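Local atomic coordinates of LbaCas13a H328A (C2c2) (Lachnospiraceae bacterium NK4A179, PDB entry 5WLH), a protein that binds its guide crRNA and, as a CRISPR-Cas13a nuclease, probably processes the precursor crRNA and cleaves target RNA at adenines. Residues A1178-G1183 against D1224-G1229. Residues are numbered along the deposited sequence; the frame is centred on the assembly and turned at random.
Sequences AMYING and DCYASG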
ATOM      1  N   ALA A1178     -13.452  -7.109  22.337  1.00 19.42           N
ATOM      2  CA  ALA A1178     -13.344  -8.549  22.493  1.00 22.31           C
ATOM      3  C   ALA A1178     -13.759  -9.273  21.223  1.00 18.13           C
ATOM      4  O   ALA A1178     -13.293 -10.382  20.971  1.00 22.29           O
ATOM      5  CB  ALA A1178     -14.172  -9.028  23.685  1.00 21.17           C
ATOM      6  N   MET A1179     -14.656  -8.687  20.421  1.00 18.46           N
ATOM      7  CA  MET A1179     -15.036  -9.366  19.190  1.00 21.58           C
ATOM      8  C   MET A1179     -13.855  -9.544  18.253  1.00 20.61           C
ATOM      9  O   MET A1179     -13.865 -10.447  17.418  1.00 22.67           O
ATOM     10  CB  MET A1179     -16.134  -8.592  18.460  1.00 24.05           C
ATOM     11  CG  MET A1179     -17.457  -8.603  19.169  1.00 22.46           C
ATOM     12  SD  MET A1179     -18.746  -7.949  18.065  1.00 24.61           S
ATOM     13  CE  MET A1179     -18.504  -6.199  18.270  1.00 23.97           C
ATOM     14  N   TYR A1180     -12.852  -8.676  18.349  1.00 21.82           N
ATOM     15  CA  TYR A1180     -11.794  -8.627  17.356  1.00 19.14           C
ATOM     16  C   TYR A1180     -10.440  -9.091  17.862  1.00 20.60           C
ATOM     17  O   TYR A1180      -9.476  -9.095  17.082  1.00 21.02           O
ATOM     18  CB  TYR A1180     -11.657  -7.196  16.830  1.00 20.59           C
ATOM     19  CG  TYR A1180     -12.943  -6.711  16.207  1.00 20.75           C
ATOM     20  CD1 TYR A1180     -13.292  -7.097  14.924  1.00 22.23           C
ATOM     21  CD2 TYR A1180     -13.805  -5.881  16.904  1.00 20.77           C
ATOM     22  CE1 TYR A1180     -14.473  -6.657  14.339  1.00 22.85           C
ATOM     23  CE2 TYR A1180     -15.001  -5.436  16.332  1.00 21.39           C
ATOM     24  CZ  TYR A1180     -15.321  -5.830  15.048  1.00 25.61           C
ATOM     25  OH  TYR A1180     -16.501  -5.407  14.480  1.00 24.51           O
ATOM     26  N   ILE A1181     -10.317  -9.441  19.134  1.00 18.81           N
ATOM     27  CA  ILE A1181      -9.020  -9.778  19.721  1.00 21.43           C
ATOM     28  C   ILE A1181      -9.055 -11.227  20.177  1.00 24.95           C
ATOM     29  O   ILE A1181      -9.832 -11.590  21.073  1.00 25.54           O
ATOM     30  CB  ILE A1181      -8.648  -8.843  20.874  1.00 26.66           C
ATOM     31  CG1 ILE A1181      -8.443  -7.424  20.356  1.00 28.65           C
ATOM     32  CG2 ILE A1181      -7.360  -9.322  21.568  1.00 28.79           C
ATOM     33  CD1 ILE A1181      -8.441  -6.386  21.477  1.00 27.95           C
ATOM     34  N   ASN A1182      -8.243 -12.056  19.529  1.00 24.29           N
ATOM     35  CA  ASN A1182      -8.089 -13.455  19.902  1.00 21.88           C
ATOM     36  C   ASN A1182      -7.528 -13.524  21.306  1.00 27.01           C
ATOM     37  O   ASN A1182      -6.449 -12.990  21.568  1.00 29.31           O
ATOM     38  CB  ASN A1182      -7.146 -14.144  18.914  1.00 25.65           C
ATOM     39  CG  ASN A1182      -7.262 -15.656  18.920  1.00 26.93           C
ATOM     40  OD1 ASN A1182      -7.782 -16.263  19.866  1.00 25.56           O
ATOM     41  ND2 ASN A1182      -6.775 -16.278  17.850  1.00 24.04           N
ATOM     42  N   GLY A1183      -8.267 -14.162  22.214  1.00 22.80           N
ATOM     43  CA  GLY A1183      -7.831 -14.293  23.588  1.00 25.93           C
ATOM     44  C   GLY A1183      -8.535 -13.374  24.564  1.00 25.92           C
ATOM     45  O   GLY A1183      -8.309 -13.493  25.768  1.00 28.54           O
ATOM     46  N   ASP A1224     -30.616  -4.218  17.260  1.00 46.28           N
ATOM     47  CA  ASP A1224     -29.303  -4.710  16.823  1.00 40.40           C
ATOM     48  C   ASP A1224     -28.253  -3.661  17.208  1.00 35.44           C
ATOM     49  O   ASP A1224     -27.907  -2.786  16.409  1.00 35.48           O
ATOM     50  CB  ASP A1224     -29.283  -5.006  15.329  1.00 38.01           C
ATOM     51  CG  ASP A1224     -28.011  -5.730  14.886  1.00 36.91           C
ATOM     52  OD1 ASP A1224     -26.983  -5.618  15.584  1.00 39.07           O
ATOM     53  OD2 ASP A1224     -28.037  -6.430  13.850  1.00 34.82           O
ATOM     54  N   CYS A1225     -27.728  -3.791  18.430  1.00 25.97           N
ATOM     55  CA  CYS A1225     -26.702  -2.873  18.911  1.00 24.65           C
ATOM     56  C   CYS A1225     -25.425  -2.973  18.078  1.00 25.86           C
ATOM     57  O   CYS A1225     -24.760  -1.964  17.822  1.00 26.24           O
ATOM     58  CB  CYS A1225     -26.400  -3.163  20.382  1.00 31.71           C
ATOM     59  SG  CYS A1225     -25.080  -2.148  21.090  1.00 32.27           S
ATOM     60  N   TYR A1226     -25.057  -4.185  17.664  1.00 26.37           N
ATOM     61  CA  TYR A1226     -23.848  -4.359  16.855  1.00 25.41           C
ATOM     62  C   TYR A1226     -23.895  -3.483  15.611  1.00 28.13           C
ATOM     63  O   TYR A1226     -22.890  -2.866  15.224  1.00 24.51           O
ATOM     64  CB  TYR A1226     -23.715  -5.829  16.468  1.00 22.98           C
ATOM     65  CG  TYR A1226     -22.625  -6.166  15.486  1.00 26.40           C
ATOM     66  CD1 TYR A1226     -22.852  -6.082  14.114  1.00 29.36           C
ATOM     67  CD2 TYR A1226     -21.376  -6.608  15.922  1.00 24.76           C
ATOM     68  CE1 TYR A1226     -21.879  -6.396  13.216  1.00 28.28           C
ATOM     69  CE2 TYR A1226     -20.385  -6.939  15.014  1.00 21.17           C
ATOM     70  CZ  TYR A1226     -20.652  -6.826  13.659  1.00 30.60           C
ATOM     71  OH  TYR A1226     -19.701  -7.150  12.731  1.00 30.24           O
ATOM     72  N   ALA A1227     -25.060  -3.415  14.980  1.00 26.74           N
ATOM     73  CA  ALA A1227     -25.252  -2.669  13.748  1.00 25.13           C
ATOM     74  C   ALA A1227     -25.620  -1.210  13.978  1.00 23.14           C
ATOM     75  O   ALA A1227     -25.882  -0.495  13.002  1.00 23.77           O
ATOM     76  CB  ALA A1227     -26.334  -3.347  12.891  1.00 27.20           C
ATOM     77  N   SER A1228     -25.668  -0.744  15.231  1.00 24.42           N
ATOM     78  CA  SER A1228     -26.063   0.637  15.480  1.00 23.60           C
ATOM     79  C   SER A1228     -25.062   1.583  14.836  1.00 22.61           C
ATOM     80  O   SER A1228     -23.847   1.409  14.978  1.00 23.83           O
ATOM     81  CB  SER A1228     -26.170   0.914  16.980  1.00 25.09           C
ATOM     82  OG  SER A1228     -26.807   2.163  17.204  1.00 27.50           O
ATOM     83  N   GLY A1229     -25.572   2.550  14.077  1.00 23.50           N
ATOM     84  CA  GLY A1229     -24.721   3.471  13.359  1.00 21.72           C
ATOM     85  C   GLY A1229     -24.145   2.948  12.058  1.00 19.54           C
ATOM     86  O   GLY A1229     -23.640   3.750  11.267  1.00 25.00           O
TER
HETATM   87  O   HOH W   1     -17.300  -7.666  13.405  1.00 37.11           O
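Met1179 brings its sulfur to the rim of the Tyr1226 ring, a Met-aromatic contact of the edge-on kind: SD lies 4.8 Å from the ring centroid and 85° off the ring normal, in the ring plane. It sits against the CD2-CE2 edge, Met1179 SD being 3.6 Å from Tyr1226 CE2 and about as near to CD2. A bend at chi3 (-82°) turns the methyl out of the ring plane beside the same edge, with Met1179 CE 3.7 Å from Tyr1226 CD2. Phe1212 of helix 1205-1216 touches both side chains.

The polar link runs through water. The two hydroxyls, Tyr1180 OH and Tyr1226 OH, stand 4.0 Å apart and are joined by one water molecule, which donates to Tyr1180 OH at 2.6 Å and lies 2.5 Å from Tyr1226 OH. Gln1137 of helix 1106-1145 ties in both sides, its OE1 bonded to Tyr1180 OH and its NE2 to Tyr1226 O. The contact thus joins the C-terminal part of helix 1171-1180 to the loop between helices 1205-1216 and 1230-1233, probably within the second HEPN nuclease domain, whose R-x4-H motif follows shortly in sequence; Tyr1180 O and Asn1182 ND2 bond to Asn604 ND2 and Arg603 O in the RNDSFH motif of the first. The 10.4 Å between Met1179 CA and Tyr1226 CA leaves the junction to side chains.

Within the loop, Cys1225 to Ser1228 form a type I beta turn. An Asx motif, starting one residue earlier, overlaps it: Ala1227 N donates to Asp1224 OD1 over 3.0 Å, arriving from above the carboxylate plane, while Asp1224 OD2 is bonded to Tyr1213 OH.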